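PDB 5JK0: tyrosine recombinase XerH from Helicobacter pylori, which cuts and rejoins recombining DNA molecules as a site-specific recombinase and takes part in chromosome segregation. Local coordinates for residues H4-L9 and K150-N155; E14-W19 and L81-Y86; L46-Q51 and E59-K64; E112-Y117 and I131-L136. All coordinates share one frame; numbering follows the deposited sequence.

Interaction 1: H4-L9 and K150-N155; sequences HPLEEL and KSYIYN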
# COMPACT_ATOMS: atom_id res chain seq x y z
N HIS D 4 -28.11 17.95 -22.02
CA HIS D 4 -28.97 17.22 -22.94
C HIS D 4 -29.59 16.03 -22.22
O HIS D 4 -29.07 15.57 -21.22
CB HIS D 4 -28.17 16.74 -24.16
CG HIS D 4 -27.37 17.82 -24.82
ND1 HIS D 4 -27.89 18.62 -25.81
CD2 HIS D 4 -26.10 18.23 -24.63
CE1 HIS D 4 -26.96 19.48 -26.21
NE2 HIS D 4 -25.86 19.26 -25.50
N PRO D 5 -30.73 15.53 -22.74
CA PRO D 5 -31.28 14.28 -22.20
C PRO D 5 -30.30 13.13 -22.42
O PRO D 5 -29.49 13.18 -23.34
CB PRO D 5 -32.56 14.08 -23.01
CG PRO D 5 -32.93 15.45 -23.47
CD PRO D 5 -31.64 16.15 -23.72
N LEU D 6 -30.37 12.11 -21.56
CA LEU D 6 -29.46 10.97 -21.67
C LEU D 6 -29.64 10.24 -23.00
O LEU D 6 -28.67 9.97 -23.70
CB LEU D 6 -29.68 10.00 -20.51
CG LEU D 6 -28.75 8.78 -20.50
CD1 LEU D 6 -27.32 9.20 -20.22
CD2 LEU D 6 -29.22 7.74 -19.50
N GLU D 7 -30.89 9.93 -23.33
CA GLU D 7 -31.20 9.17 -24.53
C GLU D 7 -32.11 9.96 -25.46
O GLU D 7 -33.31 10.09 -25.20
CB GLU D 7 -31.84 7.83 -24.16
CG GLU D 7 -30.98 6.98 -23.24
CD GLU D 7 -31.70 5.73 -22.75
OE1 GLU D 7 -31.34 4.63 -23.21
OE2 GLU D 7 -32.62 5.86 -21.91
N GLU D 8 -31.54 10.48 -26.55
CA GLU D 8 -32.30 11.28 -27.50
C GLU D 8 -32.59 10.50 -28.78
O GLU D 8 -33.47 10.89 -29.57
CB GLU D 8 -31.54 12.56 -27.84
CG GLU D 8 -31.47 13.56 -26.69
CD GLU D 8 -30.70 14.81 -27.06
OE1 GLU D 8 -31.30 15.91 -27.06
OE2 GLU D 8 -29.48 14.70 -27.35
N LEU D 9 -31.87 9.41 -29.00
CA LEU D 9 -32.02 8.61 -30.21
C LEU D 9 -32.58 7.23 -29.90
O LEU D 9 -32.62 6.81 -28.74
CB LEU D 9 -30.68 8.48 -30.93
CG LEU D 9 -29.95 9.79 -31.25
CD1 LEU D 9 -28.59 9.51 -31.87
CD2 LEU D 9 -30.79 10.67 -32.16
N LYS D 150 -33.98 16.51 -13.85
CA LYS D 150 -33.51 15.35 -13.11
C LYS D 150 -32.60 14.49 -13.99
O LYS D 150 -32.77 14.43 -15.20
CB LYS D 150 -34.68 14.53 -12.58
CG LYS D 150 -35.47 15.24 -11.50
CD LYS D 150 -34.54 15.82 -10.44
CE LYS D 150 -35.30 16.60 -9.38
NZ LYS D 150 -36.16 15.72 -8.54
N SER D 151 -31.63 13.83 -13.36
CA SER D 151 -30.56 13.17 -14.09
C SER D 151 -30.42 11.68 -13.76
O SER D 151 -30.82 11.23 -12.69
CB SER D 151 -29.23 13.86 -13.80
OG SER D 151 -29.31 15.26 -14.05
N TYR D 152 -29.86 10.93 -14.71
CA TYR D 152 -29.46 9.55 -14.46
C TYR D 152 -28.01 9.52 -13.99
O TYR D 152 -27.16 10.21 -14.55
CB TYR D 152 -29.63 8.70 -15.72
CG TYR D 152 -29.28 7.24 -15.53
CD1 TYR D 152 -30.23 6.32 -15.12
CD2 TYR D 152 -27.99 6.77 -15.77
CE1 TYR D 152 -29.92 4.98 -14.95
CE2 TYR D 152 -27.66 5.44 -15.60
CZ TYR D 152 -28.63 4.55 -15.19
OH TYR D 152 -28.31 3.22 -15.01
N ILE D 153 -27.74 8.74 -12.95
CA ILE D 153 -26.39 8.70 -12.38
C ILE D 153 -25.73 7.34 -12.55
O ILE D 153 -26.25 6.33 -12.08
CB ILE D 153 -26.42 9.05 -10.88
CG1 ILE D 153 -27.17 10.37 -10.65
CG2 ILE D 153 -25.00 9.14 -10.33
CD1 ILE D 153 -26.60 11.54 -11.43
N TYR D 154 -24.59 7.32 -13.23
CA TYR D 154 -23.82 6.10 -13.41
C TYR D 154 -23.01 5.77 -12.16
O TYR D 154 -23.04 4.63 -11.67
CB TYR D 154 -22.88 6.21 -14.61
CG TYR D 154 -23.56 6.04 -15.95
CD1 TYR D 154 -23.80 4.77 -16.47
CD2 TYR D 154 -23.97 7.14 -16.69
CE1 TYR D 154 -24.42 4.61 -17.69
CE2 TYR D 154 -24.59 6.98 -17.92
CZ TYR D 154 -24.81 5.71 -18.41
OH TYR D 154 -25.43 5.55 -19.63
N ASN D 155 -22.30 6.77 -11.65
CA ASN D 155 -21.45 6.63 -10.47
C ASN D 155 -20.44 5.48 -10.62
O ASN D 155 -20.31 4.64 -9.74
CB ASN D 155 -22.30 6.42 -9.22
CG ASN D 155 -21.50 6.60 -7.94
OD1 ASN D 155 -20.43 7.20 -7.94
ND2 ASN D 155 -22.02 6.07 -6.84
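Two tyrosine rings of 150-155 border Leu6: CD1 of the leucine sits at the edge of the Tyr154 ring, near its plane, while CD2 meets the Tyr152 ring obliquely. The tyrosines also touch each other, CE2 of Tyr152 lying 3.8 Å above the plane of the Tyr154 ring, over its centre. This is loop-to-loop packing in the helical N-terminal half of a tyrosine recombinase. Residues 4-9 lead into helix 12-30; the other segment, 150-155, belongs to the loop that leaves helix 123-143 toward the helix at 178-190. The two backbones stay apart, with 7.3 Å between CA of Leu6 and CA of Tyr152, and no hydrogen bond joins them. Side chains bridge the gap. Leu6 holds CG anti to its backbone N (chi1 -178°), which extends both methyls toward the tyrosines, and Ile140 of helix 123-143 packs on Leu6 and Tyr154. On the polar side, the hydroxyl of Tyr154 is hydrogen-bonded to the backbone O of Leu102, and the O of Leu6 is paired with NE1 of Trp19. Just 124 Å² is buried in total, over half of it on Leu6. The shortest approach across the contact is 3.9 Å, from Leu6 CD2 to Tyr152 CB.

Interaction 2: E14-W19 and L81-Y86; sequences ENLLLW and LKFHEY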
# COMPACT_ATOMS: atom_id res chain seq x y z
N GLU D 14 -25.56 4.86 -31.30
CA GLU D 14 -25.46 6.20 -31.86
C GLU D 14 -25.51 7.25 -30.75
O GLU D 14 -24.87 8.30 -30.85
CB GLU D 14 -26.57 6.45 -32.88
N ASN D 15 -26.27 6.95 -29.70
CA ASN D 15 -26.38 7.85 -28.56
C ASN D 15 -25.07 7.91 -27.77
O ASN D 15 -24.72 8.95 -27.21
CB ASN D 15 -27.52 7.41 -27.64
CG ASN D 15 -28.53 8.51 -27.40
OD1 ASN D 15 -29.72 8.35 -27.67
ND2 ASN D 15 -28.06 9.65 -26.90
N LEU D 16 -24.35 6.79 -27.74
CA LEU D 16 -23.05 6.74 -27.08
C LEU D 16 -22.05 7.61 -27.82
O LEU D 16 -21.26 8.32 -27.20
CB LEU D 16 -22.55 5.29 -27.00
CG LEU D 16 -21.17 5.09 -26.37
CD1 LEU D 16 -21.15 5.59 -24.93
CD2 LEU D 16 -20.75 3.63 -26.43
N LEU D 17 -22.08 7.55 -29.15
CA LEU D 17 -21.23 8.39 -29.98
C LEU D 17 -21.49 9.87 -29.73
O LEU D 17 -20.58 10.69 -29.79
CB LEU D 17 -21.45 8.08 -31.47
CG LEU D 17 -20.53 7.06 -32.12
CD1 LEU D 17 -20.86 6.91 -33.60
CD2 LEU D 17 -19.07 7.46 -31.93
N LEU D 18 -22.75 10.19 -29.45
CA LEU D 18 -23.16 11.57 -29.22
C LEU D 18 -22.49 12.14 -27.97
O LEU D 18 -22.01 13.27 -27.98
CB LEU D 18 -24.68 11.65 -29.09
CG LEU D 18 -25.35 12.96 -29.50
CD1 LEU D 18 -25.05 13.27 -30.95
CD2 LEU D 18 -26.85 12.89 -29.26
N TRP D 19 -22.46 11.34 -26.91
CA TRP D 19 -21.87 11.78 -25.65
C TRP D 19 -20.34 11.79 -25.70
O TRP D 19 -19.70 12.64 -25.08
CB TRP D 19 -22.34 10.89 -24.49
CG TRP D 19 -23.73 11.20 -24.03
CD1 TRP D 19 -24.84 10.43 -24.19
CD2 TRP D 19 -24.15 12.38 -23.34
NE1 TRP D 19 -25.93 11.06 -23.64
CE2 TRP D 19 -25.53 12.26 -23.11
CE3 TRP D 19 -23.49 13.53 -22.89
CZ2 TRP D 19 -26.27 13.24 -22.45
CZ3 TRP D 19 -24.22 14.50 -22.23
CH2 TRP D 19 -25.60 14.35 -22.02
N LEU D 81 -12.98 5.41 -28.21
CA LEU D 81 -13.40 4.90 -29.51
C LEU D 81 -13.36 3.38 -29.52
O LEU D 81 -14.15 2.73 -30.21
CB LEU D 81 -12.52 5.47 -30.63
CG LEU D 81 -12.57 6.99 -30.82
CD1 LEU D 81 -11.74 7.41 -32.02
CD2 LEU D 81 -14.01 7.46 -30.97
N LYS D 82 -12.43 2.81 -28.75
CA LYS D 82 -12.35 1.37 -28.58
C LYS D 82 -13.59 0.84 -27.87
O LYS D 82 -14.11 -0.22 -28.21
CB LYS D 82 -11.10 0.98 -27.80
CG LYS D 82 -9.79 1.20 -28.54
CD LYS D 82 -9.66 0.28 -29.74
CE LYS D 82 -8.29 0.41 -30.38
NZ LYS D 82 -7.19 0.12 -29.41
N PHE D 83 -14.06 1.60 -26.88
CA PHE D 83 -15.22 1.20 -26.10
C PHE D 83 -16.50 1.25 -26.93
O PHE D 83 -17.39 0.41 -26.77
CB PHE D 83 -15.38 2.07 -24.85
CG PHE D 83 -16.63 1.78 -24.07
CD1 PHE D 83 -16.77 0.58 -23.39
CD2 PHE D 83 -17.67 2.69 -24.04
CE1 PHE D 83 -17.92 0.30 -22.68
CE2 PHE D 83 -18.83 2.42 -23.33
CZ PHE D 83 -18.95 1.22 -22.65
N HIS D 84 -16.60 2.25 -27.80
CA HIS D 84 -17.74 2.35 -28.70
C HIS D 84 -17.78 1.14 -29.63
O HIS D 84 -18.84 0.56 -29.86
CB HIS D 84 -17.69 3.64 -29.52
CG HIS D 84 -18.63 3.64 -30.68
ND1 HIS D 84 -18.23 3.32 -31.96
CD2 HIS D 84 -19.95 3.92 -30.75
CE1 HIS D 84 -19.27 3.40 -32.77
NE2 HIS D 84 -20.33 3.76 -32.07
N GLU D 85 -16.62 0.78 -30.16
CA GLU D 85 -16.49 -0.40 -31.01
C GLU D 85 -16.91 -1.65 -30.26
O GLU D 85 -17.60 -2.52 -30.80
CB GLU D 85 -15.05 -0.54 -31.51
CG GLU D 85 -14.77 -1.83 -32.27
CD GLU D 85 -13.30 -1.99 -32.60
OE1 GLU D 85 -12.89 -1.55 -33.70
OE2 GLU D 85 -12.56 -2.56 -31.78
N TYR D 86 -16.49 -1.74 -29.00
CA TYR D 86 -16.87 -2.84 -28.12
C TYR D 86 -18.37 -2.89 -27.91
O TYR D 86 -19.01 -3.92 -28.12
CB TYR D 86 -16.14 -2.73 -26.78
CG TYR D 86 -16.72 -3.59 -25.68
CD1 TYR D 86 -16.42 -4.94 -25.59
CD2 TYR D 86 -17.58 -3.04 -24.72
CE1 TYR D 86 -16.95 -5.73 -24.58
CE2 TYR D 86 -18.11 -3.82 -23.71
CZ TYR D 86 -17.80 -5.16 -23.65
OH TYR D 86 -18.33 -5.94 -22.64
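Leu16 and Leu17 meet Phe83 and His84 in an antiparallel helix-helix contact within the helical SAM-like domain of this phage-integrase family recombinase. Helices 12-30 and 74-93 supply the two segments, whose axes approach to 10.3 Å with an angle of 170° between their N-to-C directions. The CA atoms of Leu16 and His84 form the nearest pair, and 242 Å² is buried without any hydrogen bond between the segments. Leu16 reaches across with CD2, which lies 3.8 Å from CE2 of Phe83 and 4.0 Å from CA of His84; its side chain and that of Phe83 cross at about a right angle. A chi1 of 175° turns the Phe83 ring away from its own backbone N and brings CE2 round to this methyl, while the ring also meets Phe113 of helix 107-117 edge-to-face. Around the imidazole of His84 the two leucines take different positions. Leu17 covers one face, whereas CD2 of Leu16 sits at the edge, near the ring plane. The face contact is a CH-pi interaction: CD2 of Leu17 stands 3.9 Å from the ring centroid, 11° off the ring normal. Leu58 of helix 55-68 packs against Leu17 as well. Burial reaches the imidazole nitrogen: NE2 of His84 has no polar partner in the model, and CG of Leu17 approaches it tightly, at 3.3 Å.

Interaction 3: L46-Q51 and E59-K64; sequences LNELNQ and EKVCKK. With nucleotides of chain H.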
# COMPACT_ATOMS: atom_id res chain seq x y z
N LEU D 46 -13.00 22.09 -33.41
CA LEU D 46 -14.10 22.42 -32.51
C LEU D 46 -15.40 22.57 -33.28
O LEU D 46 -16.47 22.23 -32.77
CB LEU D 46 -13.79 23.72 -31.75
CG LEU D 46 -12.57 23.70 -30.83
CD1 LEU D 46 -12.39 25.05 -30.15
CD2 LEU D 46 -12.67 22.59 -29.80
N ASN D 47 -15.31 23.06 -34.51
CA ASN D 47 -16.48 23.23 -35.36
C ASN D 47 -17.09 21.89 -35.76
O ASN D 47 -18.31 21.74 -35.79
CB ASN D 47 -16.12 24.04 -36.61
N GLU D 48 -16.23 20.92 -36.07
CA GLU D 48 -16.70 19.59 -36.45
C GLU D 48 -17.31 18.85 -35.27
O GLU D 48 -18.26 18.09 -35.43
CB GLU D 48 -15.55 18.77 -37.04
CG GLU D 48 -14.91 19.38 -38.27
CD GLU D 48 -13.94 18.43 -38.95
OE1 GLU D 48 -14.26 17.23 -39.06
OE2 GLU D 48 -12.85 18.88 -39.37
N LEU D 49 -16.77 19.09 -34.08
CA LEU D 49 -17.22 18.41 -32.88
C LEU D 49 -18.53 18.99 -32.34
O LEU D 49 -19.12 18.44 -31.41
CB LEU D 49 -16.14 18.46 -31.80
CG LEU D 49 -14.86 17.67 -32.08
CD1 LEU D 49 -13.82 17.92 -31.00
CD2 LEU D 49 -15.17 16.18 -32.20
N ASN D 50 -18.98 20.09 -32.92
CA ASN D 50 -20.24 20.71 -32.51
C ASN D 50 -21.44 19.98 -33.10
O ASN D 50 -22.58 20.22 -32.70
CB ASN D 50 -20.28 22.18 -32.92
CG ASN D 50 -19.71 23.09 -31.85
OD1 ASN D 50 -18.76 23.83 -32.09
ND2 ASN D 50 -20.30 23.05 -30.66
N GLN D 51 -21.18 19.08 -34.04
CA GLN D 51 -22.23 18.27 -34.65
C GLN D 51 -21.99 16.79 -34.38
O GLN D 51 -20.91 16.40 -33.93
CB GLN D 51 -22.31 18.54 -36.15
N GLU D 59 -12.30 9.97 -34.91
CA GLU D 59 -10.91 9.55 -34.93
C GLU D 59 -10.04 10.54 -35.71
O GLU D 59 -8.95 10.91 -35.27
CB GLU D 59 -10.78 8.15 -35.54
CG GLU D 59 -9.36 7.65 -35.66
CD GLU D 59 -9.29 6.27 -36.27
OE1 GLU D 59 -10.35 5.62 -36.41
OE2 GLU D 59 -8.17 5.83 -36.61
N LYS D 60 -10.54 10.97 -36.87
CA LYS D 60 -9.79 11.88 -37.73
C LYS D 60 -9.64 13.26 -37.11
O LYS D 60 -8.58 13.89 -37.23
CB LYS D 60 -10.47 11.99 -39.10
N VAL D 61 -10.69 13.74 -36.45
CA VAL D 61 -10.68 15.07 -35.85
C VAL D 61 -9.68 15.17 -34.70
O VAL D 61 -8.89 16.11 -34.64
CB VAL D 61 -12.09 15.45 -35.33
CG1 VAL D 61 -12.01 16.70 -34.46
CG2 VAL D 61 -13.03 15.67 -36.50
N CYS D 62 -9.72 14.20 -33.79
CA CYS D 62 -8.84 14.20 -32.63
C CYS D 62 -7.37 14.04 -33.02
O CYS D 62 -6.48 14.59 -32.37
CB CYS D 62 -9.24 13.10 -31.65
SG CYS D 62 -10.81 13.41 -30.80
N LYS D 63 -7.12 13.29 -34.09
CA LYS D 63 -5.76 13.14 -34.60
C LYS D 63 -5.25 14.46 -35.15
O LYS D 63 -4.10 14.84 -34.91
CB LYS D 63 -5.71 12.07 -35.70
CG LYS D 63 -5.74 10.64 -35.18
CD LYS D 63 -5.58 9.65 -36.31
CE LYS D 63 -5.57 8.22 -35.80
NZ LYS D 63 -5.41 7.24 -36.91
N LYS D 64 -6.11 15.17 -35.87
CA LYS D 64 -5.76 16.48 -36.42
C LYS D 64 -5.47 17.48 -35.31
O LYS D 64 -4.58 18.32 -35.43
CB LYS D 64 -6.88 17.00 -37.32
P DT H 7 -1.95 10.09 -37.81
OP1 DT H 7 -2.91 9.46 -38.75
OP2 DT H 7 -2.30 11.37 -37.16
O5' DT H 7 -1.59 9.01 -36.68
C5' DT H 7 -1.15 7.71 -37.06
C4' DT H 7 -0.60 6.95 -35.87
O4' DT H 7 0.66 7.52 -35.48
C3' DT H 7 -1.46 7.02 -34.61
O3' DT H 7 -2.34 5.89 -34.56
C2' DT H 7 -0.44 6.99 -33.46
C1' DT H 7 0.92 7.11 -34.16
N1 DT H 7 1.84 8.10 -33.53
C2 DT H 7 3.04 7.67 -33.02
O2 DT H 7 3.41 6.51 -33.06
N3 DT H 7 3.81 8.66 -32.46
C4 DT H 7 3.51 10.00 -32.36
O4 DT H 7 4.27 10.81 -31.84
C5 DT H 7 2.23 10.39 -32.91
C7 DT H 7 1.78 11.82 -32.85
C6 DT H 7 1.46 9.43 -33.46
P DG H 8 -3.48 5.79 -33.44
OP1 DG H 8 -4.71 5.30 -34.09
OP2 DG H 8 -3.51 7.06 -32.69
O5' DG H 8 -2.94 4.65 -32.45
C5' DG H 8 -2.70 3.34 -32.96
C4' DG H 8 -1.70 2.59 -32.08
O4' DG H 8 -0.54 3.42 -31.84
C3' DG H 8 -2.23 2.17 -30.71
O3' DG H 8 -1.74 0.87 -30.39
C2' DG H 8 -1.65 3.24 -29.78
C1' DG H 8 -0.32 3.54 -30.45
N9 DG H 8 0.17 4.89 -30.18
C8 DG H 8 -0.56 6.06 -30.23
N7 DG H 8 0.14 7.12 -29.94
C5 DG H 8 1.42 6.63 -29.69
C6 DG H 8 2.60 7.31 -29.32
O6 DG H 8 2.76 8.53 -29.15
N1 DG H 8 3.67 6.44 -29.16
C2 DG H 8 3.61 5.08 -29.33
N2 DG H 8 4.75 4.40 -29.13
N3 DG H 8 2.51 4.42 -29.67
C4 DG H 8 1.45 5.26 -29.83
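Val61 carries this contact, burying 73 Å², with Leu49 (41 Å²) and Glu48 (29 Å²) against it. Its two methyls divide the work. CG1 packs against the branched end of Leu49, 3.8 Å from CG, with both leucine methyls close by. CG2 turns to Glu48 and lies 3.2 Å from OE1, an approach of a carboxylate oxygen to a methyl and not a hydrogen bond. Each of these side chains runs past that of Val61 in the opposite sense. The valine torsion (chi1 168°) sets CG1 beside the carbonyl carbon and CG2 beside the backbone N, offering one methyl to each partner. The contact closes a short helical hairpin of the core-binding domain: after helix 39-48 the chain makes a type I turn, Glu48 to Gln51, and returns in helix 55-68. Arg25 of helix 12-30 backs the turn, packing on Leu49 and donating to the O of Leu46. Elsewhere on 59-64, Lys63 extends beside the DNA backbone. Its NZ makes a salt bridge of 3.1 Å to the anti lone pair of Glu59 OE2, and stands 3.5 Å from OP1 of DG8 of chain H. Chemically, the hairpin contact is apolar except at the exposed carboxylate of Glu48, while the positive charge of Lys63, shared with Glu59, would be expected to offset part of the phosphate charge electrostatically, with no direct hydrogen bond identified.

Interaction 4: E112-Y117 and I131-L136; sequences EFLSVY and IALLGL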
# COMPACT_ATOMS: atom_id res chain seq x y z
N GLU D 112 -15.16 -5.73 -17.88
CA GLU D 112 -14.99 -6.75 -18.91
C GLU D 112 -14.32 -6.17 -20.15
O GLU D 112 -13.48 -6.82 -20.77
CB GLU D 112 -16.33 -7.38 -19.28
CG GLU D 112 -16.95 -8.21 -18.17
CD GLU D 112 -18.22 -8.92 -18.60
OE1 GLU D 112 -18.67 -8.70 -19.74
OE2 GLU D 112 -18.76 -9.71 -17.79
N PHE D 113 -14.69 -4.94 -20.49
CA PHE D 113 -14.07 -4.24 -21.61
C PHE D 113 -12.57 -4.05 -21.37
O PHE D 113 -11.76 -4.25 -22.28
CB PHE D 113 -14.73 -2.87 -21.83
CG PHE D 113 -13.89 -1.91 -22.63
CD1 PHE D 113 -13.71 -2.08 -23.99
CD2 PHE D 113 -13.29 -0.82 -22.01
CE1 PHE D 113 -12.93 -1.20 -24.72
CE2 PHE D 113 -12.52 0.07 -22.73
CZ PHE D 113 -12.34 -0.12 -24.09
N LEU D 114 -12.21 -3.68 -20.15
CA LEU D 114 -10.82 -3.46 -19.78
C LEU D 114 -10.00 -4.74 -19.88
O LEU D 114 -8.88 -4.73 -20.40
CB LEU D 114 -10.72 -2.89 -18.37
CG LEU D 114 -11.11 -1.42 -18.20
CD1 LEU D 114 -11.03 -1.02 -16.73
CD2 LEU D 114 -10.23 -0.53 -19.05
N SER D 115 -10.55 -5.85 -19.38
CA SER D 115 -9.84 -7.12 -19.39
C SER D 115 -9.53 -7.59 -20.81
O SER D 115 -8.45 -8.12 -21.07
CB SER D 115 -10.66 -8.19 -18.66
OG SER D 115 -11.88 -8.44 -19.34
N VAL D 116 -10.47 -7.39 -21.72
CA VAL D 116 -10.31 -7.82 -23.10
C VAL D 116 -9.36 -6.91 -23.89
O VAL D 116 -8.43 -7.39 -24.53
CB VAL D 116 -11.66 -7.88 -23.83
CG1 VAL D 116 -11.46 -8.12 -25.32
CG2 VAL D 116 -12.55 -8.97 -23.23
N TYR D 117 -9.61 -5.61 -23.83
CA TYR D 117 -8.91 -4.66 -24.69
C TYR D 117 -7.55 -4.21 -24.15
O TYR D 117 -6.84 -3.45 -24.82
CB TYR D 117 -9.79 -3.43 -24.93
CG TYR D 117 -10.77 -3.60 -26.08
CD1 TYR D 117 -11.91 -4.38 -25.93
CD2 TYR D 117 -10.54 -2.99 -27.30
CE1 TYR D 117 -12.80 -4.54 -26.98
CE2 TYR D 117 -11.42 -3.14 -28.35
CZ TYR D 117 -12.55 -3.91 -28.19
OH TYR D 117 -13.44 -4.07 -29.23
N ILE D 131 -8.80 5.79 -16.44
CA ILE D 131 -8.98 7.22 -16.25
C ILE D 131 -9.88 7.81 -17.35
O ILE D 131 -10.72 8.67 -17.09
CB ILE D 131 -7.63 7.97 -16.24
CG1 ILE D 131 -6.82 7.56 -15.01
CG2 ILE D 131 -7.83 9.47 -16.26
CD1 ILE D 131 -5.43 8.16 -14.98
N ALA D 132 -9.70 7.32 -18.58
CA ALA D 132 -10.50 7.78 -19.71
C ALA D 132 -11.97 7.42 -19.53
O ALA D 132 -12.85 8.26 -19.72
CB ALA D 132 -9.96 7.19 -21.00
N LEU D 133 -12.22 6.17 -19.15
CA LEU D 133 -13.58 5.69 -18.93
C LEU D 133 -14.26 6.43 -17.79
O LEU D 133 -15.44 6.78 -17.87
CB LEU D 133 -13.58 4.18 -18.65
CG LEU D 133 -13.25 3.25 -19.81
CD1 LEU D 133 -13.08 1.82 -19.32
CD2 LEU D 133 -14.32 3.33 -20.89
N LEU D 134 -13.52 6.67 -16.71
CA LEU D 134 -14.04 7.39 -15.56
C LEU D 134 -14.43 8.81 -15.93
O LEU D 134 -15.45 9.32 -15.46
CB LEU D 134 -13.02 7.41 -14.42
CG LEU D 134 -12.76 6.08 -13.70
CD1 LEU D 134 -11.70 6.26 -12.62
CD2 LEU D 134 -14.05 5.53 -13.10
N GLY D 135 -13.62 9.45 -16.77
CA GLY D 135 -13.88 10.81 -17.19
C GLY D 135 -15.13 10.95 -18.03
O GLY D 135 -15.88 11.92 -17.89
N LEU D 136 -15.36 9.98 -18.91
CA LEU D 136 -16.51 10.03 -19.81
C LEU D 136 -17.83 9.97 -19.05
O LEU D 136 -18.71 10.80 -19.27
CB LEU D 136 -16.45 8.87 -20.82
CG LEU D 136 -17.65 8.74 -21.75
CD1 LEU D 136 -17.81 9.99 -22.61
CD2 LEU D 136 -17.54 7.50 -22.62
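Both segments are helical, 112-117 at the end of helix 107-117 and 131-136 within helix 123-143, and their backbones remain well separated: the nearest CA atoms, those of Leu114 and Leu133, are 9.6 Å apart. Within 112-117 the carbonyl O of Glu112 accepts twice, from Val116 N and from Ser115 OG at 2.7 Å. Both donors reach it from the same face of its plane, the hydroxyl tilted 30° from that plane. Leu133 is the residue of 131-136 that reaches 112-117. Its CD1 meets CD2 of Leu114 at 3.7 Å, the two leucines reaching toward each other tip to tip. Leu133 CD1 also lies at the edge of the Phe113 ring, 3.8 Å from Phe113 CD2. A chi1 of 161° swings that ring beside its carbonyl carbon and presents this edge to the leucine. CE1 of Phe113 lies 3.4 Å above the plane of the Tyr117 ring, offset toward its rim. These helices belong to the core-binding domain, and Glu112 forms a salt bridge with Arg25 of the third subunit. With three hydrocarbon side chains and no hydrogen bond across it, the contact joins the helices through van der Waals packing alone, while polar groups of 112-117 serve their own helix, Glu85 of helix 74-93 and the third subunit.

How the interactions relate
Interactions 2, 3 and 4 all lie inside the chain loop closed by interaction 1, and all four contacts are away from the predicted active-site residues. Interactions 1 and 2, with centres 15 Å apart, are joined by Asn15, whose OD1 is 2.7 Å from Leu9 N. Interaction 2 also touches the other two. Toward interaction 4, at 12 Å between centres, Glu85 OE2 lies 3.1 Å from Tyr117 OH; toward interaction 3, CD1 of Leu81 packs 3.7 Å from CA of Glu59. Interactions 3 and 4 do not meet, their nearest atoms being about 11 Å apart. DNA runs close to interactions 2, 3 and 4, whereas interaction 1 stays about 11 Å from it at nearest atoms.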